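Local structure of Ton_1535 (3ZPJ) at residues Lys208-Val213 against Glu247-Leu252; Ser239-Leu244 against Pro276-Val281; Arg243-Leu248 against Gln284-Leu289; Gly294-Ala299 against Leu321-Arg326. The protein is of unknown function, a hypothetical archaeal alpha-solenoid protein with a left-handed helical turn. All coordinates share one frame; numbering follows the deposited sequence.

Overall arrangement
Contacts 1 and 3 are buried, contacts 2 and 4 lie at the surface, and all four belong to the C-terminal half of an all-helical solenoid. Helix 240-256 serves the first three: its start meets the approach to helix 280-293 in contact 2, its middle packs on that helix in contact 3, and its next turns receive the end of helix 194-209 in contact 1. Contacts 2 and 3 are apolar, without a hydrogen bond between their segments, whereas contact 1 centres on a buried glutamate that accepts from backbone N-H groups. Contact 4, farthest from the chain's centre, combines leucine packing with an arginine bound to a helix-end carbonyl.

Contact 1: residues Lys208-Val213 against Glu247-Leu252; sequences KTVYDV and ELEVAL
Glu-249 reaches from helix 240-256 into the turn where helix 194-209 ends, and its side chain carries most of the contact. Glu-249 CB lies 3.3 Å from Thr-209 O, the carbonyl just before Val-210 leaves helical geometry. Glu-249 CG stands beside the backbone N (chi1 -66°) and passes Thr-209 O at 3.4 Å. The chain beyond is extended, so the carboxylate is delivered into the turn. There Glu-249 OE1 accepts from Tyr-211 N at 3.2 Å, the donor coming from above the carboxylate plane, 58° out of it; a weak bond from Asp-212 N to Glu-249 OE1, 3.3 Å, adds a second grip. Two consecutive N-H groups thus hold one oxygen. The other, Glu-249 OE2, lies 3.0 Å from Asp-212 OD1 with the two carboxylate planes 54° apart. No hydrogen bond links these acceptors, and such crowding of like charges would be expected to raise the proton affinity of one or both acids; His-285 NE2, in a weak hydrogen bond to Asp-212 OD1, may ease it. Val-213 CG2 packs against Glu-249 OE1 at 3.8 Å. Separately, Leu-252, about one turn after Glu-249, brings its CG to 3.9 Å from Thr-209 CG2, which is anti to its backbone N. Thr-209 OG1 is used within its own helix, bonded to Glu-205 O. The junction is enclosed by several helices of the solenoid: the Tyr-211 ring lies on helix 174-190, Val-213 and Val-250 meet helix 227-237, and Glu-249 and Leu-252 touch helix 280-293.

Contact 2: residues Ser239-Leu244 against Pro276-Val281; sequences SGVMRL and PRFTDV
One methyl of Val-241 is the bump of this contact, and the bend of Pro-276, Arg-277 and Phe-278 is the hollow that takes it. Val-241 CG1, anti to the carbonyl carbon, presses against the pyrrolidine ring at Pro-276 CG (3.8 Å), the backbone at Arg-277 O (3.2 Å) and the aromatic ring at Phe-278 CD1 (3.6 Å). Val-241 and Phe-278 run antiparallel alongside one another rather than meeting tip to tip. A second bump, Leu-244 CD2, comes one helical turn later and meets the edge of the ring close to its plane, 3.9 Å from Phe-278 CZ. The proline in turn rests against the first turn of helix 240-256, where Pro-276 CG lies 4.0 Å from Gly-240 C. Gly-240 has a positive phi (50°), which glycine adopts most readily. Within the bend, Pro-276 O lies 3.4 Å above one face of the Phe-278 ring, offset toward its rim. Phe-278 also leans on Val-283 and Ile-286 of helix 280-293, which begins after Thr-279 at the N-cap, with OG1 accepting from Asn-282 N. The chain approaching one helix of the solenoid is thereby fitted onto the start of another. No hydrogen bond crosses between the segments: the fit relies on van der Waals contact among branched, cyclic and aromatic groups at a largely accessible site, without a directional polar bond to fix its register.

Contact 3: residues Arg243-Leu248 against Gln284-Leu289; sequences RLIGEL and QHIARL
Ile-245 points its branches at two consecutive residues of the neighbouring helix. Its CG1 stands beside the backbone N, and with chi2 at 71° Ile-245 CD1 lies 3.5 Å from Ile-286 CG1; the two isoleucines cross at about a right angle. Ile-245 meets His-285 obliquely, its CG1 3.7 Å from His-285 CD2 and its CG2 3.8 Å from His-285 NE2. On the same side of the imidazole plane as Ile-245, Leu-289 CD1 stands 3.7 Å above the His-285 ring, toward its rim. The same Leu-289 CD1 reaches across to Leu-248 CB at 4.0 Å, while the Leu-248 side chain crosses Ile-286 at about a right angle, CD1 nearing Ile-286 CG2. Leu-244 CD2 closes on Ile-286 CD1 at 4.1 Å, also at about a right angle, so Leu-244, Ile-245 and Leu-248 all touch Ile-286. The axes of segments 243-248 and 284-289 approach to 10.5 Å, 20° from parallel, and the nearest backbone pairs, Ile-245 with Ile-286 and Leu-248 with Leu-289, lie three residues apart on each helix. Arg-243 and Glu-247 turn off this interface and pair in a nearly straight NE to OE2 salt bridge beside helix 227-237. Such near-parallel packing of helices separated by an intervening one suits an alpha-solenoid: here helix 262-271 comes between in the chain, touching Leu-244 and Leu-248, while His-285 NE2 makes a weak hydrogen bond to Asp-212 OD1 beyond the end of helix 194-209.

Contact 4: residues Gly294-Ala299 against Leu321-Arg326; sequences GNLRRA and LELVRR
An arginine just beyond the end of one helix binds a carbonyl at the close of another: Arg-326 NH1 donates to Gly-294 O at 3.2 Å and 172°. Gly-294 ends helix 280-293 in a Schellman motif with positive phi (96°), and an inverse gamma turn centred on Asn-295 leads straight into helix 296-303, a tight helix-to-helix link in this alpha-solenoid. The arginine bond lies on a lone pair of the carbonyl and close to the guanidinium plane. Leu-296 N gives the same oxygen a second, weak bond. A cation at this place would also be expected to suit the partial negative charge of a helix C-terminus. Leu-296 covers the arginine from another direction: Leu-296 CD1 sits 3.5 Å above one face of the Arg-326 guanidinium, toward the rim, the two side chains meeting tip to tip. Leu-296 CD1 also touches Glu-322 CG at 3.5 Å and Leu-323 CD2 at 3.8 Å. A chi1 of -172° sets Glu-322 CG against Leu-296, and the bend at chi2 swings the carboxylate off, where OE1 pairs with Arg-325 NH1 in a salt bridge. Leu-323 continues onto Val-332 and Ile-335 of helix 332-338, and Arg-298 makes a cation-pi contact with Phe-270. The N-cap of helix 296-303 is made by Asn-295 OD1, which accepts from Arg-298 N at 3.0 Å, the donor standing above the amide carbonyl plane.

Contact 1: residues Lys208-Val213 against Glu247-Leu252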
loop_
_atom_site.group_PDB
_atom_site.type_symbol
_atom_site.label_atom_id
_atom_site.label_comp_id
_atom_site.label_asym_id
_atom_site.label_seq_id
_atom_site.Cartn_x
_atom_site.Cartn_y
_atom_site.Cartn_z
ATOM N N LYS A 208 3.715 7.295 4.011
ATOM C CA LYS A 208 4.356 8.560 3.654
ATOM C C LYS A 208 5.837 8.565 3.996
ATOM O O LYS A 208 6.637 9.135 3.268
ATOM C CB LYS A 208 3.679 9.746 4.352
ATOM C CG LYS A 208 2.575 10.390 3.552
ATOM C CD LYS A 208 1.796 11.395 4.396
ATOM C CE LYS A 208 0.506 11.812 3.693
ATOM N NZ LYS A 208 -0.389 12.639 4.578
ATOM N N THR A 209 6.192 7.930 5.107
ATOM C CA THR A 209 7.565 7.930 5.598
ATOM C C THR A 209 8.410 6.957 4.787
ATOM O O THR A 209 9.514 7.285 4.347
ATOM C CB THR A 209 7.634 7.490 7.064
ATOM O OG1 THR A 209 6.703 8.254 7.848
ATOM C CG2 THR A 209 9.055 7.674 7.606
ATOM N N VAL A 210 7.901 5.746 4.614
ATOM C CA VAL A 210 8.603 4.728 3.835
ATOM C C VAL A 210 7.890 4.618 2.484
ATOM O O VAL A 210 6.973 3.806 2.308
ATOM C CB VAL A 210 8.584 3.383 4.564
ATOM C CG1 VAL A 210 9.492 2.398 3.864
ATOM C CG2 VAL A 210 9.044 3.558 5.998
ATOM N N TYR A 211 8.323 5.458 1.548
ATOM C CA TYR A 211 7.594 5.732 0.322
ATOM C C TYR A 211 8.238 5.055 -0.875
ATOM O O TYR A 211 7.596 4.269 -1.564
ATOM C CB TYR A 211 7.551 7.243 0.077
ATOM C CG TYR A 211 6.579 7.668 -1.002
ATOM C CD1 TYR A 211 5.241 7.870 -0.703
ATOM C CD2 TYR A 211 7.003 7.887 -2.319
ATOM C CE1 TYR A 211 4.345 8.271 -1.675
ATOM C CE2 TYR A 211 6.104 8.289 -3.308
ATOM C CZ TYR A 211 4.771 8.473 -2.963
ATOM O OH TYR A 211 3.843 8.855 -3.895
ATOM N N ASP A 212 9.503 5.378 -1.128
ATOM C CA ASP A 212 10.214 4.839 -2.285
ATOM C C ASP A 212 10.349 3.326 -2.191
ATOM O O ASP A 212 10.134 2.616 -3.173
ATOM C CB ASP A 212 11.593 5.490 -2.427
ATOM C CG ASP A 212 11.517 6.999 -2.688
ATOM O OD1 ASP A 212 11.107 7.749 -1.773
ATOM O OD2 ASP A 212 11.882 7.437 -3.802
ATOM N N VAL A 213 10.701 2.828 -1.010
ATOM C CA VAL A 213 10.767 1.386 -0.816
ATOM C C VAL A 213 9.525 0.838 -0.114
ATOM O O VAL A 213 9.561 -0.251 0.444
ATOM C CB VAL A 213 12.006 0.953 -0.004
ATOM C CG1 VAL A 213 13.298 1.384 -0.697
ATOM C CG2 VAL A 213 11.928 1.512 1.396
ATOM N N GLU A 247 16.826 2.585 3.630
ATOM C CA GLU A 247 17.284 2.375 4.995
ATOM C C GLU A 247 17.023 3.620 5.845
ATOM O O GLU A 247 16.568 3.510 6.978
ATOM C CB GLU A 247 18.742 1.912 5.022
ATOM C CG GLU A 247 18.922 0.464 4.525
ATOM C CD GLU A 247 20.380 0.026 4.375
ATOM O OE1 GLU A 247 21.291 0.884 4.382
ATOM O OE2 GLU A 247 20.622 -1.191 4.242
ATOM N N LEU A 248 17.251 4.803 5.276
ATOM C CA LEU A 248 16.978 6.052 5.984
ATOM C C LEU A 248 15.498 6.258 6.294
ATOM O O LEU A 248 15.144 6.693 7.394
ATOM C CB LEU A 248 17.534 7.250 5.215
ATOM C CG LEU A 248 19.062 7.240 5.132
ATOM C CD1 LEU A 248 19.615 8.427 4.355
ATOM C CD2 LEU A 248 19.629 7.235 6.525
ATOM N N GLU A 249 14.638 5.957 5.324
ATOM C CA GLU A 249 13.206 6.062 5.532
ATOM C C GLU A 249 12.804 5.134 6.674
ATOM O O GLU A 249 11.992 5.491 7.521
ATOM C CB GLU A 249 12.426 5.736 4.234
ATOM C CG GLU A 249 12.656 6.748 3.106
ATOM C CD GLU A 249 11.795 6.511 1.853
ATOM O OE1 GLU A 249 11.535 5.335 1.501
ATOM O OE2 GLU A 249 11.407 7.516 1.204
ATOM N N VAL A 250 13.398 3.948 6.713
ATOM C CA VAL A 250 13.075 3.009 7.769
ATOM C C VAL A 250 13.552 3.526 9.119
ATOM O O VAL A 250 12.822 3.462 10.107
ATOM C CB VAL A 250 13.633 1.611 7.485
ATOM C CG1 VAL A 250 13.723 0.800 8.768
ATOM C CG2 VAL A 250 12.734 0.911 6.498
ATOM N N ALA A 251 14.762 4.070 9.155
ATOM C CA ALA A 251 15.282 4.639 10.394
ATOM C C ALA A 251 14.326 5.729 10.879
ATOM O O ALA A 251 14.049 5.846 12.068
ATOM C CB ALA A 251 16.671 5.200 10.185
ATOM N N LEU A 252 13.805 6.509 9.943
ATOM C CA LEU A 252 12.912 7.604 10.281
ATOM C C LEU A 252 11.605 7.076 10.886
ATOM O O LEU A 252 11.052 7.647 11.825
ATOM C CB LEU A 252 12.628 8.452 9.036
ATOM C CG LEU A 252 11.854 9.749 9.259
ATOM C CD1 LEU A 252 12.527 10.582 10.352
ATOM C CD2 LEU A 252 11.772 10.517 7.958
#

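Contact 2: residues Ser239-Leu244 against Pro276-Val281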
loop_
_atom_site.group_PDB
_atom_site.type_symbol
_atom_site.label_atom_id
_atom_site.label_comp_id
_atom_site.label_asym_id
_atom_site.label_seq_id
_atom_site.Cartn_x
_atom_site.Cartn_y
_atom_site.Cartn_z
ATOM N N SER A 239 19.808 -1.773 -4.204
ATOM C CA SER A 239 21.196 -1.427 -3.890
ATOM C C SER A 239 21.493 0.054 -4.177
ATOM O O SER A 239 20.628 0.789 -4.678
ATOM C CB SER A 239 22.175 -2.328 -4.640
ATOM O OG SER A 239 21.963 -2.245 -6.034
ATOM N N GLY A 240 22.713 0.480 -3.847
ATOM C CA GLY A 240 23.123 1.867 -4.008
ATOM C C GLY A 240 22.177 2.912 -3.424
ATOM O O GLY A 240 21.808 2.862 -2.245
ATOM N N VAL A 241 21.779 3.865 -4.258
ATOM C CA VAL A 241 21.036 5.016 -3.774
ATOM C C VAL A 241 19.696 4.619 -3.196
ATOM O O VAL A 241 19.337 5.084 -2.119
ATOM C CB VAL A 241 20.885 6.116 -4.849
ATOM C CG1 VAL A 241 22.250 6.649 -5.226
ATOM C CG2 VAL A 241 20.185 5.574 -6.093
ATOM N N MET A 242 18.959 3.751 -3.888
ATOM C CA MET A 242 17.644 3.351 -3.402
ATOM C C MET A 242 17.766 2.607 -2.076
ATOM O O MET A 242 16.933 2.762 -1.192
ATOM C CB MET A 242 16.885 2.514 -4.434
ATOM C CG MET A 242 16.247 3.336 -5.543
ATOM S SD MET A 242 15.651 2.320 -6.919
ATOM C CE MET A 242 13.907 2.232 -6.540
ATOM N N ARG A 243 18.823 1.820 -1.931
ATOM C CA ARG A 243 19.056 1.111 -0.678
ATOM C C ARG A 243 19.391 2.062 0.469
ATOM O O ARG A 243 19.046 1.815 1.624
ATOM C CB ARG A 243 20.183 0.094 -0.823
ATOM C CG ARG A 243 20.325 -0.756 0.415
ATOM C CD ARG A 243 21.364 -1.824 0.273
ATOM N NE ARG A 243 21.886 -2.181 1.589
ATOM C CZ ARG A 243 22.891 -3.026 1.795
ATOM N NH1 ARG A 243 23.484 -3.623 0.766
ATOM N NH2 ARG A 243 23.292 -3.278 3.035
ATOM N N LEU A 244 20.077 3.148 0.141
ATOM C CA LEU A 244 20.408 4.153 1.123
ATOM C C LEU A 244 19.137 4.872 1.572
ATOM O O LEU A 244 18.856 4.958 2.769
ATOM C CB LEU A 244 21.437 5.135 0.558
ATOM C CG LEU A 244 21.928 6.261 1.470
ATOM C CD1 LEU A 244 22.129 5.770 2.878
ATOM C CD2 LEU A 244 23.249 6.826 0.931
ATOM N N PRO A 276 27.433 5.784 -2.972
ATOM C CA PRO A 276 27.057 5.658 -4.380
ATOM C C PRO A 276 27.108 7.009 -5.083
ATOM O O PRO A 276 27.463 8.026 -4.477
ATOM C CB PRO A 276 25.612 5.159 -4.310
ATOM C CG PRO A 276 25.115 5.619 -2.972
ATOM C CD PRO A 276 26.301 5.515 -2.067
ATOM N N ARG A 277 26.756 7.014 -6.360
ATOM C CA ARG A 277 26.712 8.246 -7.119
ATOM C C ARG A 277 25.306 8.795 -7.069
ATOM O O ARG A 277 24.335 8.048 -7.192
ATOM C CB ARG A 277 27.101 7.980 -8.554
ATOM C CG ARG A 277 27.167 9.201 -9.439
ATOM C CD ARG A 277 27.578 8.771 -10.833
ATOM N NE ARG A 277 28.557 7.689 -10.772
ATOM C CZ ARG A 277 28.265 6.409 -10.979
ATOM N NH1 ARG A 277 27.017 6.052 -11.263
ATOM N NH2 ARG A 277 29.215 5.489 -10.893
ATOM N N PHE A 278 25.201 10.105 -6.902
ATOM C CA PHE A 278 23.922 10.706 -6.590
ATOM C C PHE A 278 23.425 11.627 -7.676
ATOM O O PHE A 278 24.203 12.360 -8.276
ATOM C CB PHE A 278 24.032 11.486 -5.289
ATOM C CG PHE A 278 24.316 10.630 -4.094
ATOM C CD1 PHE A 278 23.418 9.659 -3.692
ATOM C CD2 PHE A 278 25.472 10.810 -3.359
ATOM C CE1 PHE A 278 23.677 8.876 -2.584
ATOM C CE2 PHE A 278 25.731 10.034 -2.251
ATOM C CZ PHE A 278 24.838 9.068 -1.863
ATOM N N THR A 279 22.121 11.590 -7.931
ATOM C CA THR A 279 21.508 12.654 -8.702
ATOM C C THR A 279 21.158 13.741 -7.705
ATOM O O THR A 279 21.017 13.468 -6.516
ATOM C CB THR A 279 20.225 12.213 -9.359
ATOM O OG1 THR A 279 19.321 11.786 -8.347
ATOM C CG2 THR A 279 20.480 11.077 -10.334
ATOM N N ASP A 280 21.010 14.967 -8.192
ATOM C CA ASP A 280 20.751 16.103 -7.321
ATOM C C ASP A 280 19.477 15.896 -6.522
ATOM O O ASP A 280 19.376 16.301 -5.368
ATOM C CB ASP A 280 20.661 17.393 -8.130
ATOM C CG ASP A 280 20.851 18.622 -7.274
ATOM O OD1 ASP A 280 21.827 18.664 -6.494
ATOM O OD2 ASP A 280 20.014 19.540 -7.367
ATOM N N VAL A 281 18.502 15.238 -7.130
ATOM C CA VAL A 281 17.288 14.945 -6.412
ATOM C C VAL A 281 17.563 13.956 -5.268
ATOM O O VAL A 281 17.042 14.128 -4.166
ATOM C CB VAL A 281 16.189 14.444 -7.361
ATOM C CG1 VAL A 281 15.046 13.797 -6.579
ATOM C CG2 VAL A 281 15.699 15.605 -8.225
#

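Contact 3: residues Arg243-Leu248 against Gln284-Leu289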
loop_
_atom_site.group_PDB
_atom_site.type_symbol
_atom_site.label_atom_id
_atom_site.label_comp_id
_atom_site.label_asym_id
_atom_site.label_seq_id
_atom_site.Cartn_x
_atom_site.Cartn_y
_atom_site.Cartn_z
ATOM N N ARG A 243 18.823 1.820 -1.931
ATOM C CA ARG A 243 19.056 1.111 -0.678
ATOM C C ARG A 243 19.391 2.062 0.469
ATOM O O ARG A 243 19.046 1.815 1.624
ATOM C CB ARG A 243 20.183 0.094 -0.823
ATOM C CG ARG A 243 20.325 -0.756 0.415
ATOM C CD ARG A 243 21.364 -1.824 0.273
ATOM N NE ARG A 243 21.886 -2.181 1.589
ATOM C CZ ARG A 243 22.891 -3.026 1.795
ATOM N NH1 ARG A 243 23.484 -3.623 0.766
ATOM N NH2 ARG A 243 23.292 -3.278 3.035
ATOM N N LEU A 244 20.077 3.148 0.141
ATOM C CA LEU A 244 20.408 4.153 1.123
ATOM C C LEU A 244 19.137 4.872 1.572
ATOM O O LEU A 244 18.856 4.958 2.769
ATOM C CB LEU A 244 21.437 5.135 0.558
ATOM C CG LEU A 244 21.928 6.261 1.470
ATOM C CD1 LEU A 244 22.129 5.770 2.878
ATOM C CD2 LEU A 244 23.249 6.826 0.931
ATOM N N ILE A 245 18.377 5.390 0.614
ATOM C CA ILE A 245 17.161 6.119 0.938
ATOM C C ILE A 245 16.231 5.215 1.736
ATOM O O ILE A 245 15.641 5.638 2.726
ATOM C CB ILE A 245 16.426 6.633 -0.326
ATOM C CG1 ILE A 245 16.955 8.003 -0.744
ATOM C CG2 ILE A 245 14.934 6.795 -0.064
ATOM C CD1 ILE A 245 18.317 7.984 -1.306
ATOM N N GLY A 246 16.129 3.959 1.322
ATOM C CA GLY A 246 15.178 3.049 1.936
ATOM C C GLY A 246 15.541 2.798 3.384
ATOM O O GLY A 246 14.683 2.805 4.273
ATOM N N GLU A 247 16.826 2.585 3.630
ATOM C CA GLU A 247 17.284 2.375 4.995
ATOM C C GLU A 247 17.023 3.620 5.845
ATOM O O GLU A 247 16.568 3.510 6.978
ATOM C CB GLU A 247 18.742 1.912 5.022
ATOM C CG GLU A 247 18.922 0.464 4.525
ATOM C CD GLU A 247 20.380 0.026 4.375
ATOM O OE1 GLU A 247 21.291 0.884 4.382
ATOM O OE2 GLU A 247 20.622 -1.191 4.242
ATOM N N LEU A 248 17.251 4.803 5.276
ATOM C CA LEU A 248 16.978 6.052 5.984
ATOM C C LEU A 248 15.498 6.258 6.294
ATOM O O LEU A 248 15.144 6.693 7.394
ATOM C CB LEU A 248 17.534 7.250 5.215
ATOM C CG LEU A 248 19.062 7.240 5.132
ATOM C CD1 LEU A 248 19.615 8.427 4.355
ATOM C CD2 LEU A 248 19.629 7.235 6.525
ATOM N N GLN A 284 19.039 16.055 -2.526
ATOM C CA GLN A 284 17.980 16.784 -1.844
ATOM C C GLN A 284 17.199 15.881 -0.914
ATOM O O GLN A 284 16.898 16.241 0.223
ATOM C CB GLN A 284 17.041 17.406 -2.866
ATOM C CG GLN A 284 17.754 18.373 -3.785
ATOM C CD GLN A 284 16.952 18.696 -5.015
ATOM O OE1 GLN A 284 15.743 18.467 -5.055
ATOM N NE2 GLN A 284 17.617 19.230 -6.031
ATOM N N HIS A 285 16.883 14.696 -1.405
ATOM C CA HIS A 285 16.058 13.765 -0.656
ATOM C C HIS A 285 16.779 13.302 0.614
ATOM O O HIS A 285 16.196 13.269 1.706
ATOM C CB HIS A 285 15.688 12.569 -1.541
ATOM C CG HIS A 285 14.617 11.700 -0.958
ATOM N ND1 HIS A 285 13.842 12.093 0.111
ATOM C CD2 HIS A 285 14.192 10.459 -1.301
ATOM C CE1 HIS A 285 12.984 11.129 0.405
ATOM N NE2 HIS A 285 13.179 10.129 -0.432
ATOM N N ILE A 286 18.054 12.953 0.467
ATOM C CA ILE A 286 18.837 12.494 1.602
ATOM C C ILE A 286 19.014 13.611 2.635
ATOM O O ILE A 286 18.964 13.355 3.846
ATOM C CB ILE A 286 20.180 11.918 1.141
ATOM C CG1 ILE A 286 19.946 10.595 0.420
ATOM C CG2 ILE A 286 21.115 11.705 2.315
ATOM C CD1 ILE A 286 21.130 10.101 -0.385
ATOM N N ALA A 287 19.181 14.846 2.153
ATOM C CA ALA A 287 19.309 16.005 3.035
ATOM C C ALA A 287 18.054 16.209 3.879
ATOM O O ALA A 287 18.118 16.514 5.069
ATOM C CB ALA A 287 19.636 17.268 2.233
ATOM N N ARG A 288 16.898 16.020 3.266
ATOM C CA ARG A 288 15.657 16.166 3.997
ATOM C C ARG A 288 15.534 15.033 5.016
ATOM O O ARG A 288 15.187 15.271 6.180
ATOM C CB ARG A 288 14.482 16.175 3.022
ATOM C CG ARG A 288 13.102 16.161 3.652
ATOM C CD ARG A 288 12.114 15.570 2.655
ATOM N NE ARG A 288 12.350 16.122 1.316
ATOM C CZ ARG A 288 12.180 15.461 0.170
ATOM N NH1 ARG A 288 11.761 14.200 0.176
ATOM N NH2 ARG A 288 12.434 16.069 -0.988
ATOM N N LEU A 289 15.838 13.807 4.584
ATOM C CA LEU A 289 15.726 12.647 5.472
ATOM C C LEU A 289 16.607 12.809 6.697
ATOM O O LEU A 289 16.149 12.617 7.817
ATOM C CB LEU A 289 16.055 11.340 4.744
ATOM C CG LEU A 289 14.927 10.846 3.831
ATOM C CD1 LEU A 289 15.398 9.748 2.897
ATOM C CD2 LEU A 289 13.784 10.356 4.673
#

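Contact 4: residues Gly294-Ala299 against Leu321-Arg326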
loop_
_atom_site.group_PDB
_atom_site.type_symbol
_atom_site.label_atom_id
_atom_site.label_comp_id
_atom_site.label_asym_id
_atom_site.label_seq_id
_atom_site.Cartn_x
_atom_site.Cartn_y
_atom_site.Cartn_z
ATOM N N GLY A 294 17.312 14.130 12.520
ATOM C CA GLY A 294 18.061 14.813 13.558
ATOM C C GLY A 294 19.563 14.671 13.420
ATOM O O GLY A 294 20.313 15.094 14.295
ATOM N N ASN A 295 20.018 14.064 12.329
ATOM C CA ASN A 295 21.447 14.012 12.060
ATOM C C ASN A 295 21.834 15.266 11.276
ATOM O O ASN A 295 22.004 15.234 10.060
ATOM C CB ASN A 295 21.829 12.730 11.306
ATOM C CG ASN A 295 23.340 12.484 11.268
ATOM O OD1 ASN A 295 24.148 13.420 11.196
ATOM N ND2 ASN A 295 23.725 11.210 11.307
ATOM N N LEU A 296 21.965 16.379 11.985
ATOM C CA LEU A 296 22.226 17.647 11.328
ATOM C C LEU A 296 23.645 17.752 10.766
ATOM O O LEU A 296 23.882 18.515 9.829
ATOM C CB LEU A 296 21.868 18.817 12.256
ATOM C CG LEU A 296 20.408 18.695 12.715
ATOM C CD1 LEU A 296 19.955 19.834 13.615
ATOM C CD2 LEU A 296 19.484 18.575 11.515
ATOM N N ARG A 297 24.581 16.975 11.311
ATOM C CA ARG A 297 25.943 16.965 10.772
ATOM C C ARG A 297 25.941 16.462 9.334
ATOM O O ARG A 297 26.396 17.160 8.422
ATOM C CB ARG A 297 26.901 16.108 11.618
ATOM C CG ARG A 297 28.246 15.852 10.918
ATOM C CD ARG A 297 29.229 14.990 11.726
ATOM N NE ARG A 297 28.902 13.559 11.742
ATOM C CZ ARG A 297 29.290 12.674 10.820
ATOM N NH1 ARG A 297 30.011 13.062 9.778
ATOM N NH2 ARG A 297 28.950 11.395 10.932
ATOM N N ARG A 298 25.429 15.248 9.136
ATOM C CA ARG A 298 25.376 14.649 7.807
ATOM C C ARG A 298 24.445 15.446 6.903
ATOM O O ARG A 298 24.737 15.640 5.727
ATOM C CB ARG A 298 24.900 13.199 7.876
ATOM C CG ARG A 298 25.864 12.211 8.516
ATOM C CD ARG A 298 25.240 10.826 8.475
ATOM N NE ARG A 298 26.012 9.805 9.170
ATOM C CZ ARG A 298 27.020 9.140 8.620
ATOM N NH1 ARG A 298 27.387 9.412 7.372
ATOM N NH2 ARG A 298 27.667 8.214 9.316
ATOM N N ALA A 299 23.329 15.911 7.463
ATOM C CA ALA A 299 22.343 16.664 6.697
ATOM C C ALA A 299 22.953 17.913 6.087
ATOM O O ALA A 299 22.647 18.278 4.953
ATOM C CB ALA A 299 21.141 17.020 7.561
ATOM N N LEU A 321 16.805 26.123 11.299
ATOM C CA LEU A 321 15.699 26.229 12.245
ATOM C C LEU A 321 15.811 25.155 13.318
ATOM O O LEU A 321 15.638 25.430 14.511
ATOM C CB LEU A 321 14.350 26.097 11.540
ATOM C CG LEU A 321 13.964 27.170 10.524
ATOM C CD1 LEU A 321 12.555 26.900 10.020
ATOM C CD2 LEU A 321 14.081 28.571 11.111
ATOM N N GLU A 322 16.093 23.929 12.886
ATOM C CA GLU A 322 16.238 22.820 13.813
ATOM C C GLU A 322 17.371 23.101 14.787
ATOM O O GLU A 322 17.253 22.838 15.982
ATOM C CB GLU A 322 16.515 21.520 13.072
ATOM C CG GLU A 322 16.489 20.315 13.987
ATOM C CD GLU A 322 15.110 20.059 14.562
ATOM O OE1 GLU A 322 14.116 20.370 13.865
ATOM O OE2 GLU A 322 15.019 19.543 15.699
ATOM N N LEU A 323 18.472 23.630 14.268
ATOM C CA LEU A 323 19.567 24.051 15.130
ATOM C C LEU A 323 19.041 24.925 16.263
ATOM O O LEU A 323 19.290 24.637 17.422
ATOM C CB LEU A 323 20.654 24.779 14.339
ATOM C CG LEU A 323 21.673 23.866 13.659
ATOM C CD1 LEU A 323 22.850 24.660 13.123
ATOM C CD2 LEU A 323 22.155 22.800 14.623
ATOM N N VAL A 324 18.265 25.950 15.922
ATOM C CA VAL A 324 17.728 26.887 16.911
ATOM C C VAL A 324 16.943 26.220 18.046
ATOM O O VAL A 324 17.254 26.429 19.228
ATOM C CB VAL A 324 16.871 27.976 16.242
ATOM C CG1 VAL A 324 16.008 28.695 17.273
ATOM C CG2 VAL A 324 17.770 28.955 15.513
ATOM N N ARG A 325 15.941 25.421 17.687
ATOM C CA ARG A 325 15.155 24.682 18.675
ATOM C C ARG A 325 16.045 23.956 19.678
ATOM O O ARG A 325 15.789 23.971 20.881
ATOM C CB ARG A 325 14.236 23.682 17.979
ATOM C CG ARG A 325 13.117 24.350 17.218
ATOM C CD ARG A 325 12.975 23.798 15.820
ATOM N NE ARG A 325 11.937 24.512 15.078
ATOM C CZ ARG A 325 11.508 24.181 13.861
ATOM N NH1 ARG A 325 12.021 23.128 13.228
ATOM N NH2 ARG A 325 10.560 24.904 13.277
ATOM N N ARG A 326 17.115 23.357 19.170
ATOM C CA ARG A 326 17.964 22.487 19.965
ATOM C C ARG A 326 19.225 23.179 20.461
ATOM O O ARG A 326 20.232 22.508 20.672
ATOM C CB ARG A 326 18.355 21.264 19.129
ATOM C CG ARG A 326 17.183 20.641 18.352
ATOM C CD ARG A 326 17.653 19.573 17.373
ATOM N NE ARG A 326 18.964 19.036 17.739
ATOM C CZ ARG A 326 19.560 18.025 17.112
ATOM N NH1 ARG A 326 18.958 17.427 16.088
ATOM N NH2 ARG A 326 20.756 17.610 17.514
#